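Concanavalin A-like lectin protein kinase family protein (PDB 6CTH) probably phosphorylates protein substrates as a plant lectin-receptor-type protein kinase, its kinase domain being held here with magnesium and an oxindole-based inhibitor. Local coordinates at residues Val45-Arg50 with Glu86-Tyr91; Arg70-Val75 with Leu122-Leu127; His135-Arg140 with Gly161-Val166. One frame throughout, in Å; residues are numbered along the deposited sequence.

All three contacts lie in one protein kinase domain but join different elements. Contact 1 is the most buried: two antiparallel strands of the N-lobe sheet, with inhibitor-lining side chains at one end. Contacts 2 and 3 are both partly buried. Contact 3 is also antiparallel, though shorter; it pairs the strand that leads into the HRD motif with the one just after the DFG motif, near the magnesium. Contact 2 contains no strand pairing: a loop following helix 54-66 leans onto the small Ser-124 and Ala-125 of helix 112-132, helped by bridging waters. Contacts 1 and 2 touch directly, Tyr-91 CD2 lying 3.6 Å from Val-75 CG1. Strand 136-138 is the next element after helix 112-132.

Contact 1. Residues Val45-Arg50 with Glu86-Tyr91; sequences VKKVSR and ELMLVY. With FE7 (N-{(3Z)-2-oxo-3-[phenyl({4-[(piperidin-1-yl)methyl]phenyl}amino)methylidene]-2,3-dihydro-1H-indol-5-yl}ethanesulfonamide), chain B.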
loop_
_atom_site.group_PDB
_atom_site.type_symbol
_atom_site.label_atom_id
_atom_site.label_comp_id
_atom_site.label_asym_id
_atom_site.label_seq_id
_atom_site.Cartn_x
_atom_site.Cartn_y
_atom_site.Cartn_z
ATOM N N VAL A 45 -12.052 12.922 -6.315
ATOM C CA VAL A 45 -11.255 14.045 -6.764
ATOM C C VAL A 45 -10.280 14.359 -5.637
ATOM O O VAL A 45 -10.721 14.679 -4.534
ATOM C CB VAL A 45 -12.126 15.267 -7.038
ATOM C CG1 VAL A 45 -11.295 16.469 -7.484
ATOM C CG2 VAL A 45 -13.200 14.930 -8.080
ATOM N N LYS A 46 -8.990 14.282 -5.932
ATOM C CA LYS A 46 -7.943 14.705 -5.012
ATOM C C LYS A 46 -7.517 16.135 -5.311
ATOM O O LYS A 46 -7.050 16.444 -6.412
ATOM C CB LYS A 46 -6.761 13.756 -5.115
ATOM C CG LYS A 46 -5.638 14.098 -4.141
ATOM C CD LYS A 46 -4.617 12.989 -4.041
ATOM C CE LYS A 46 -3.647 13.249 -2.893
ATOM N NZ LYS A 46 -2.811 12.052 -2.706
ATOM N N LYS A 47 -7.703 17.010 -4.317
ATOM C CA LYS A 47 -7.288 18.383 -4.374
ATOM C C LYS A 47 -5.920 18.517 -3.719
ATOM O O LYS A 47 -5.775 18.284 -2.509
ATOM C CB LYS A 47 -8.305 19.238 -3.634
ATOM C CG LYS A 47 -8.023 20.725 -3.720
ATOM C CD LYS A 47 -9.227 21.479 -3.197
ATOM C CE LYS A 47 -9.039 22.978 -3.384
ATOM N NZ LYS A 47 -8.036 23.554 -2.444
ATOM N N VAL A 48 -4.923 18.883 -4.509
ATOM C CA VAL A 48 -3.562 18.923 -4.035
ATOM C C VAL A 48 -3.336 20.103 -3.114
ATOM O O VAL A 48 -3.879 21.193 -3.298
ATOM C CB VAL A 48 -2.574 18.939 -5.200
ATOM C CG1 VAL A 48 -1.146 19.204 -4.759
ATOM C CG2 VAL A 48 -2.690 17.618 -5.966
ATOM N N SER A 49 -2.562 19.813 -2.086
ATOM C CA SER A 49 -2.186 20.756 -1.068
ATOM C C SER A 49 -0.935 21.494 -1.580
ATOM O O SER A 49 0.079 20.857 -1.889
ATOM C CB SER A 49 -1.884 19.985 0.227
ATOM O OG SER A 49 -1.258 20.838 1.161
ATOM N N ARG A 50 -1.004 22.821 -1.665
ATOM C CA ARG A 50 0.156 23.666 -2.028
ATOM C C ARG A 50 0.884 24.220 -0.791
ATOM O O ARG A 50 1.586 25.231 -0.899
ATOM C CB ARG A 50 -0.299 24.854 -2.911
ATOM N N GLU A 86 -4.327 25.859 -8.931
ATOM C CA GLU A 86 -4.918 24.616 -8.427
ATOM C C GLU A 86 -4.527 23.358 -9.257
ATOM O O GLU A 86 -4.644 23.314 -10.478
ATOM C CB GLU A 86 -6.451 24.727 -8.352
ATOM C CG GLU A 86 -6.997 25.809 -7.405
ATOM C CD GLU A 86 -7.426 25.270 -6.051
ATOM O OE1 GLU A 86 -8.411 25.795 -5.481
ATOM O OE2 GLU A 86 -6.770 24.332 -5.535
ATOM N N LEU A 87 -4.066 22.350 -8.548
ATOM C CA LEU A 87 -3.661 21.060 -9.134
ATOM C C LEU A 87 -4.606 20.001 -8.567
ATOM O O LEU A 87 -4.846 19.987 -7.345
ATOM C CB LEU A 87 -2.244 20.723 -8.741
ATOM C CG LEU A 87 -1.095 21.698 -8.971
ATOM C CD1 LEU A 87 0.117 21.300 -8.150
ATOM C CD2 LEU A 87 -0.730 21.782 -10.421
ATOM N N MET A 88 -5.171 19.163 -9.440
ATOM C CA MET A 88 -6.109 18.104 -9.039
ATOM C C MET A 88 -6.039 16.839 -9.866
ATOM O O MET A 88 -5.697 16.912 -11.047
ATOM C CB MET A 88 -7.521 18.618 -9.090
ATOM C CG MET A 88 -7.643 19.744 -8.075
ATOM S SD MET A 88 -9.314 20.048 -7.759
ATOM C CE MET A 88 -9.510 21.210 -9.083
ATOM N N LEU A 89 -6.404 15.712 -9.239
ATOM C CA LEU A 89 -6.308 14.385 -9.834
ATOM C C LEU A 89 -7.636 13.649 -9.625
ATOM O O LEU A 89 -8.259 13.727 -8.543
ATOM C CB LEU A 89 -5.168 13.590 -9.210
ATOM C CG LEU A 89 -3.766 14.190 -9.318
ATOM C CD1 LEU A 89 -2.861 13.680 -8.188
ATOM C CD2 LEU A 89 -3.204 13.890 -10.705
ATOM N N VAL A 90 -8.092 12.954 -10.660
ATOM C CA VAL A 90 -9.420 12.349 -10.640
ATOM C C VAL A 90 -9.322 10.859 -10.852
ATOM O O VAL A 90 -8.620 10.424 -11.766
ATOM C CB VAL A 90 -10.319 12.949 -11.767
ATOM C CG1 VAL A 90 -11.747 12.445 -11.613
ATOM C CG2 VAL A 90 -10.294 14.454 -11.707
ATOM N N TYR A 91 -10.049 10.083 -10.052
ATOM C CA TYR A 91 -10.015 8.624 -10.057
ATOM C C TYR A 91 -11.428 8.068 -9.949
ATOM O O TYR A 91 -12.370 8.816 -9.625
ATOM C CB TYR A 91 -9.238 8.118 -8.842
ATOM C CG TYR A 91 -7.899 8.749 -8.580
ATOM C CD1 TYR A 91 -7.782 9.884 -7.809
ATOM C CD2 TYR A 91 -6.730 8.142 -9.042
ATOM C CE1 TYR A 91 -6.538 10.405 -7.488
ATOM C CE2 TYR A 91 -5.506 8.682 -8.769
ATOM C CZ TYR A 91 -5.393 9.803 -8.012
ATOM O OH TYR A 91 -4.157 10.315 -7.703
HETATM C C4 FE7 B . -9.508 7.137 -3.315
HETATM C C14 FE7 B . -8.596 7.986 1.716
HETATM C C5 FE7 B . -9.652 6.967 -4.704
HETATM C C6 FE7 B . -8.594 7.164 -5.574
HETATM C C11 FE7 B . -10.368 7.248 -0.295
HETATM C C7 FE7 B . -7.359 7.507 -5.055
HETATM C C8 FE7 B . -11.695 6.498 -3.850
HETATM C C9 FE7 B . -10.805 6.861 -2.718
HETATM C C10 FE7 B . -11.242 6.845 -1.411
HETATM C C12 FE7 B . -9.951 8.568 -0.168
HETATM C C13 FE7 B . -9.068 8.929 0.832
HETATM N N1 FE7 B . -10.952 6.584 -4.979
HETATM N N2 FE7 B . -12.465 6.359 -1.158
HETATM C C3 FE7 B . -8.252 7.466 -2.808
HETATM N N3 FE7 B . -16.770 6.811 3.608
HETATM O O2 FE7 B . -12.879 6.187 -3.796
HETATM C C2 FE7 B . -7.174 7.618 -3.680
HETATM N N FE7 B . -5.839 7.805 -3.215
HETATM S S FE7 B . -5.259 7.892 -1.705
HETATM O O FE7 B . -6.328 8.209 -0.813
HETATM O O1 FE7 B . -4.106 8.735 -1.748
HETATM C C1 FE7 B . -4.780 6.207 -1.525
HETATM C C FE7 B . -4.093 5.791 -2.802
HETATM C C16 FE7 B . -9.892 6.307 0.608
HETATM C C15 FE7 B . -9.008 6.677 1.604
HETATM C C17 FE7 B . -13.264 6.256 0.003
HETATM C C22 FE7 B . -12.861 6.771 1.228
HETATM C C21 FE7 B . -13.659 6.608 2.346
HETATM C C20 FE7 B . -14.866 5.931 2.271
HETATM C C19 FE7 B . -15.257 5.417 1.046
HETATM C C18 FE7 B . -14.471 5.578 -0.080
HETATM C C23 FE7 B . -15.741 5.769 3.490
HETATM C C28 FE7 B . -17.683 6.527 4.716
HETATM C C27 FE7 B . -18.802 7.540 4.785
HETATM C C26 FE7 B . -18.258 8.947 4.903
HETATM C C25 FE7 B . -17.216 9.215 3.836
HETATM C C24 FE7 B . -16.167 8.128 3.818
HETATM O O HOH W 1 -4.529 22.663 -5.702
#
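One face of the Tyr-91 ring is covered by the oxindole of FE7, whose atom C7 stands 3.6 Å above the ring plane, displaced toward the rim. At the ring edge, near its plane, comes the aliphatic base of Lys-46, with CB 4.1 Å from Tyr-91 CE1. The Tyr-91 hydroxyl is taken by Glu-62 of helix 54-66, so a hydrogen bond holds the tip while the inhibitor covers one face. The backbones that carry these side chains pair as antiparallel strands. Lys-46 N donates almost along the C=O axis of Leu-89, 2.8 Å from its O, and Lys-46 O accepts Leu-89 N in return; Val-48 N then meets Leu-87 O in the carbonyl plane at 3.0 Å. Valine and leucine suit the interior: Val-48 CB meets Leu-87 CB obliquely, while on the face shared by Val-45, Lys-47 and Met-88 the thioether SD of Met-88 reaches Val-45 CG1 at 4.1 Å. At the more exposed end, Lys-47 bends at its last torsion (chi4 -73°) to bring NZ within 3.4 Å of Glu-86 OE2, a salt bridge whose hydrogen bond is weak. A water accepts from Leu-87 N and also binds Val-48 O and Glu-86 OE2. Lys-46 is the conserved strand lysine of protein kinases, and Tyr-91 occupies the gatekeeper position beside the hinge. Extended throughout, Lys-46 carries NZ to 3.7 Å from sulfonamide atom O1 of FE7, with Phe-28 as cation-pi partner. The chemistry implies a strand pair, joined by three backbone hydrogen bonds, that presents a flat aromatic wall and, probably, a positive charge to the inhibitor.

Contact 2. Residues Arg70-Val75 with Leu122-Leu127; sequences RHKNLV and LASALL
This is a water-assisted contact between a turn in the N-lobe loop and the C-lobe helix 112-132, without a direct polar bond between the two segments. The loop runs from helix 54-66 to strand 77-83, and its His-Lys-Asn sequence matches the HxN motif of protein kinases. A type I turn from His-71 to Leu-74 is braced from within: His-71 CG lies anti to its backbone N (chi1 -170°), which, with the ring turned at chi2 -82°, puts ND1 2.9 Å from Asn-73 N, almost in the ring plane. Asn-73 OD1 takes Lys-72 NZ on a lone pair at 2.7 Å and also lies alongside Ser-124 CB. Alanine suits the point of closest approach, its short methyl letting the loop backbone come near: Ala-125 CB sits 3.4 Å from Asn-73 O, with Leu-74 CD2 beside it at 3.9 Å. Two waters bridge the more exposed side: one links His-71 NE2 to Ser-124 O, another Lys-72 NZ to Ser-124 OG, a hydroxyl that also bonds Lys-120 O one helical turn back. Asn-73 ND2 binds Ala-155 O, tying the turn to strand 155-157, while Leu-122 and Leu-126, on the far side of the helix, pack on Phe-203 of helix 196-212.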
loop_
_atom_site.group_PDB
_atom_site.type_symbol
_atom_site.label_atom_id
_atom_site.label_comp_id
_atom_site.label_asym_id
_atom_site.label_seq_id
_atom_site.Cartn_x
_atom_site.Cartn_y
_atom_site.Cartn_z
ATOM N N ARG A 70 -0.812 0.428 -16.421
ATOM C CA ARG A 70 -2.147 -0.128 -16.587
ATOM C C ARG A 70 -2.085 -1.548 -16.029
ATOM O O ARG A 70 -1.385 -2.380 -16.587
ATOM C CB ARG A 70 -2.569 -0.131 -18.048
ATOM C CG ARG A 70 -2.575 1.250 -18.670
ATOM C CD ARG A 70 -3.755 2.066 -18.186
ATOM N NE ARG A 70 -3.957 3.244 -19.022
ATOM C CZ ARG A 70 -3.228 4.349 -18.935
ATOM N NH1 ARG A 70 -2.253 4.436 -18.044
ATOM N NH2 ARG A 70 -3.477 5.370 -19.736
ATOM N N HIS A 71 -2.835 -1.844 -14.973
ATOM C CA HIS A 71 -2.769 -3.186 -14.389
ATOM C C HIS A 71 -4.010 -3.356 -13.531
ATOM O O HIS A 71 -4.455 -2.386 -12.869
ATOM C CB HIS A 71 -1.449 -3.420 -13.599
ATOM C CG HIS A 71 -1.206 -4.823 -13.165
ATOM N ND1 HIS A 71 -1.763 -5.376 -12.031
ATOM C CD2 HIS A 71 -0.421 -5.792 -13.698
ATOM C CE1 HIS A 71 -1.333 -6.628 -11.890
ATOM N NE2 HIS A 71 -0.484 -6.890 -12.867
ATOM N N LYS A 72 -4.516 -4.585 -13.457
ATOM C CA LYS A 72 -5.703 -4.864 -12.639
ATOM C C LYS A 72 -5.488 -4.521 -11.152
ATOM O O LYS A 72 -6.431 -4.222 -10.449
ATOM C CB LYS A 72 -6.216 -6.294 -12.751
ATOM C CG LYS A 72 -5.343 -7.320 -12.129
ATOM C CD LYS A 72 -5.689 -8.762 -12.521
ATOM C CE LYS A 72 -4.558 -9.680 -12.095
ATOM N NZ LYS A 72 -4.377 -9.885 -10.631
ATOM N N ASN A 73 -4.264 -4.566 -10.699
ATOM C CA ASN A 73 -3.980 -4.295 -9.274
ATOM C C ASN A 73 -3.321 -2.926 -9.071
ATOM O O ASN A 73 -2.700 -2.710 -8.034
ATOM C CB ASN A 73 -3.184 -5.410 -8.679
ATOM C CG ASN A 73 -3.906 -6.758 -8.785
ATOM O OD1 ASN A 73 -3.406 -7.685 -9.421
ATOM N ND2 ASN A 73 -5.106 -6.841 -8.222
ATOM N N LEU A 74 -3.488 -2.011 -10.021
ATOM C CA LEU A 74 -3.069 -0.630 -9.857
ATOM C C LEU A 74 -4.205 0.348 -10.049
ATOM O O LEU A 74 -5.020 0.198 -10.984
ATOM C CB LEU A 74 -1.926 -0.276 -10.785
ATOM C CG LEU A 74 -0.610 -0.997 -10.571
ATOM C CD1 LEU A 74 0.365 -0.568 -11.640
ATOM C CD2 LEU A 74 -0.032 -0.626 -9.215
ATOM N N VAL A 75 -4.243 1.411 -9.220
ATOM C CA VAL A 75 -5.230 2.444 -9.414
ATOM C C VAL A 75 -4.971 3.202 -10.713
ATOM O O VAL A 75 -3.813 3.515 -11.017
ATOM C CB VAL A 75 -5.154 3.445 -8.222
ATOM C CG1 VAL A 75 -6.002 4.669 -8.487
ATOM C CG2 VAL A 75 -5.558 2.737 -6.955
ATOM N N LEU A 122 -1.476 -7.459 -4.268
ATOM C CA LEU A 122 -0.411 -6.500 -4.039
ATOM C C LEU A 122 0.900 -7.012 -4.637
ATOM O O LEU A 122 1.632 -6.206 -5.255
ATOM C CB LEU A 122 -0.252 -6.206 -2.519
ATOM C CG LEU A 122 0.877 -5.251 -2.162
ATOM C CD1 LEU A 122 0.678 -3.904 -2.753
ATOM C CD2 LEU A 122 0.933 -5.175 -0.630
ATOM N N ALA A 123 1.188 -8.311 -4.503
ATOM C CA ALA A 123 2.437 -8.878 -5.045
ATOM C C ALA A 123 2.463 -8.752 -6.584
ATOM O O ALA A 123 3.484 -8.375 -7.156
ATOM C CB ALA A 123 2.636 -10.311 -4.630
ATOM N N SER A 124 1.312 -9.010 -7.180
ATOM C CA SER A 124 1.124 -8.857 -8.664
ATOM C C SER A 124 1.384 -7.438 -9.103
ATOM O O SER A 124 2.067 -7.195 -10.104
ATOM C CB SER A 124 -0.261 -9.339 -9.089
ATOM O OG SER A 124 -0.289 -10.769 -8.999
ATOM N N ALA A 125 0.836 -6.470 -8.355
ATOM C CA ALA A 125 1.124 -5.059 -8.641
ATOM C C ALA A 125 2.615 -4.749 -8.616
ATOM O O ALA A 125 3.125 -4.079 -9.492
ATOM C CB ALA A 125 0.367 -4.158 -7.669
ATOM N N LEU A 126 3.285 -5.203 -7.570
ATOM C CA LEU A 126 4.699 -4.958 -7.404
ATOM C C LEU A 126 5.526 -5.610 -8.509
ATOM O O LEU A 126 6.503 -5.057 -8.958
ATOM C CB LEU A 126 5.151 -5.425 -6.031
ATOM C CG LEU A 126 6.367 -4.722 -5.456
ATOM C CD1 LEU A 126 6.324 -3.232 -5.719
ATOM C CD2 LEU A 126 6.488 -4.999 -3.966
ATOM N N LEU A 127 5.140 -6.810 -8.904
ATOM C CA LEU A 127 5.856 -7.508 -9.991
ATOM C C LEU A 127 5.777 -6.665 -11.258
ATOM O O LEU A 127 6.758 -6.483 -11.969
ATOM C CB LEU A 127 5.271 -8.880 -10.237
ATOM C CG LEU A 127 5.919 -9.706 -11.334
ATOM C CD1 LEU A 127 7.361 -10.006 -11.027
ATOM C CD2 LEU A 127 5.146 -11.015 -11.569
HETATM O O HOH W 2 1.891 -8.757 -12.446
HETATM O O HOH W 3 -2.746 -11.911 -9.263
#

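Contact 3. Residues His135-Arg140 with Gly161-Val166; sequences HCVLHR and GLARLV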
loop_
_atom_site.group_PDB
_atom_site.type_symbol
_atom_site.label_atom_id
_atom_site.label_comp_id
_atom_site.label_asym_id
_atom_site.label_seq_id
_atom_site.Cartn_x
_atom_site.Cartn_y
_atom_site.Cartn_z
ATOM N N HIS A 135 10.454 0.809 -17.997
ATOM C CA HIS A 135 11.351 1.148 -16.899
ATOM C C HIS A 135 10.790 0.579 -15.593
ATOM O O HIS A 135 9.566 0.555 -15.366
ATOM C CB HIS A 135 11.504 2.654 -16.761
ATOM C CG HIS A 135 11.946 3.319 -18.027
ATOM N ND1 HIS A 135 11.059 3.875 -18.922
ATOM C CD2 HIS A 135 13.171 3.412 -18.600
ATOM C CE1 HIS A 135 11.723 4.324 -19.974
ATOM N NE2 HIS A 135 13.006 4.044 -19.810
ATOM N N CYS A 136 11.698 0.161 -14.734
ATOM C CA CYS A 136 11.336 -0.238 -13.368
ATOM C C CYS A 136 10.747 1.019 -12.690
ATOM O O CYS A 136 11.247 2.126 -12.892
ATOM C CB CYS A 136 12.568 -0.716 -12.635
ATOM S SG CYS A 136 12.335 -0.988 -10.853
ATOM N N VAL A 137 9.686 0.818 -11.910
ATOM C CA VAL A 137 9.082 1.861 -11.090
ATOM C C VAL A 137 9.264 1.425 -9.642
ATOM O O VAL A 137 8.857 0.338 -9.256
ATOM C CB VAL A 137 7.611 2.030 -11.396
ATOM C CG1 VAL A 137 6.935 2.992 -10.433
ATOM C CG2 VAL A 137 7.466 2.552 -12.813
ATOM N N LEU A 138 9.876 2.293 -8.856
ATOM C CA LEU A 138 9.996 2.051 -7.419
ATOM C C LEU A 138 8.931 2.904 -6.807
ATOM O O LEU A 138 8.861 4.091 -7.095
ATOM C CB LEU A 138 11.365 2.484 -6.908
ATOM C CG LEU A 138 12.536 1.763 -7.534
ATOM C CD1 LEU A 138 13.830 2.265 -6.913
ATOM C CD2 LEU A 138 12.416 0.280 -7.329
ATOM N N HIS A 139 8.047 2.286 -6.043
ATOM C CA HIS A 139 6.869 2.962 -5.498
ATOM C C HIS A 139 7.210 3.919 -4.343
ATOM O O HIS A 139 6.749 5.096 -4.316
ATOM C CB HIS A 139 5.872 1.895 -5.038
ATOM C CG HIS A 139 4.571 2.450 -4.571
ATOM N ND1 HIS A 139 4.418 3.088 -3.331
ATOM C CD2 HIS A 139 3.370 2.528 -5.193
ATOM C CE1 HIS A 139 3.157 3.489 -3.217
ATOM N NE2 HIS A 139 2.508 3.184 -4.343
ATOM N N ARG A 140 7.937 3.391 -3.370
ATOM C CA ARG A 140 8.453 4.164 -2.250
ATOM C C ARG A 140 7.468 4.508 -1.143
ATOM O O ARG A 140 7.848 5.127 -0.158
ATOM C CB ARG A 140 9.192 5.401 -2.751
ATOM C CG ARG A 140 10.433 5.047 -3.549
ATOM C CD ARG A 140 11.156 6.275 -4.051
ATOM N NE ARG A 140 11.794 7.007 -2.968
ATOM C CZ ARG A 140 11.738 8.324 -2.823
ATOM N NH1 ARG A 140 11.068 9.062 -3.691
ATOM N NH2 ARG A 140 12.352 8.904 -1.806
ATOM N N GLY A 161 3.062 9.458 -5.622
ATOM C CA GLY A 161 3.678 10.772 -5.421
ATOM C C GLY A 161 5.158 10.758 -5.103
ATOM O O GLY A 161 5.842 11.721 -5.423
ATOM N N LEU A 162 5.640 9.658 -4.522
ATOM C CA LEU A 162 7.059 9.409 -4.266
ATOM C C LEU A 162 7.693 8.422 -5.265
ATOM O O LEU A 162 8.891 8.109 -5.162
ATOM C CB LEU A 162 7.257 8.891 -2.837
ATOM C CG LEU A 162 7.020 9.886 -1.719
ATOM C CD1 LEU A 162 7.242 9.209 -0.391
ATOM C CD2 LEU A 162 7.959 11.064 -1.918
ATOM N N ALA A 163 6.904 7.910 -6.218
ATOM C CA ALA A 163 7.385 6.865 -7.109
ATOM C C ALA A 163 8.403 7.408 -8.100
ATOM O O ALA A 163 8.326 8.579 -8.499
ATOM C CB ALA A 163 6.207 6.238 -7.856
ATOM N N ARG A 164 9.348 6.569 -8.492
ATOM C CA ARG A 164 10.363 6.992 -9.429
ATOM C C ARG A 164 10.681 5.961 -10.496
ATOM O O ARG A 164 10.651 4.766 -10.242
ATOM C CB ARG A 164 11.658 7.315 -8.679
ATOM C CG ARG A 164 11.527 8.409 -7.639
ATOM C CD ARG A 164 11.372 9.768 -8.294
ATOM N NE ARG A 164 11.321 10.838 -7.308
ATOM C CZ ARG A 164 10.204 11.288 -6.753
ATOM N NH1 ARG A 164 9.037 10.766 -7.084
ATOM N NH2 ARG A 164 10.255 12.265 -5.865
ATOM N N LEU A 165 10.964 6.442 -11.699
ATOM C CA LEU A 165 11.424 5.573 -12.778
ATOM C C LEU A 165 12.905 5.315 -12.687
ATOM O O LEU A 165 13.661 6.226 -12.378
ATOM C CB LEU A 165 11.158 6.254 -14.129
ATOM C CG LEU A 165 9.710 6.306 -14.542
ATOM C CD1 LEU A 165 9.570 7.199 -15.766
ATOM C CD2 LEU A 165 9.163 4.926 -14.885
ATOM N N VAL A 166 13.341 4.093 -12.938
ATOM C CA VAL A 166 14.767 3.783 -12.944
ATOM C C VAL A 166 15.265 3.823 -14.405
ATOM O O VAL A 166 15.062 2.866 -15.148
ATOM C CB VAL A 166 15.023 2.412 -12.288
ATOM C CG1 VAL A 166 16.510 2.095 -12.155
ATOM C CG2 VAL A 166 14.351 2.352 -10.929
HETATM O O HOH W 4 14.435 0.280 -15.496
HETATM O O HOH W 5 4.595 6.906 -3.864
#
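Val-137 CG2 and Leu-165 CD2 meet obliquely at 3.6 Å, and the same leucine methyl touches His-135 CB; branched residues fill this face, which packs on Ile-65 of helix 54-66. On the other face the CG2 methyl of Val-166 rests against both Cys-136 SG and Leu-138 CG, 3.9 Å from each. Between these faces Leu-138 and Arg-164 form an antiparallel hydrogen-bonded pair, each N 2.9 Å from the other's O and lying in the carbonyl plane, and Val-166 N adds a similar bond to Cys-136 O. This two-stranded element leads into the HRD motif on one side and follows the DFG motif on the other; Asp-141, which closes HRD, and Asp-159, which opens DFG, bind the magnesium. His-139 ND1 bonds Asp-141 N and its NE2 Gly-158 O, just before DFG, so a ring with two nitrogens suits this place, holding the backbone of a metal ligand. A water joins His-139 O to Leu-162 N. Arg-140, with a left-handed backbone (phi 78°), sends NH1 to a lone pair of Leu-162 O at 2.8 Å, and its NH2 binds Leu-176 O. That same NH1 stands 3.8 Å above the centre of the Arg-164 guanidinium, the planes 67° apart, a like-charge approach that the backbone carbonyls probably ease. Arg-164, bent at chi2, directs its NH1 to Ala-163 O at 2.7 Å, from above the carbonyl plane.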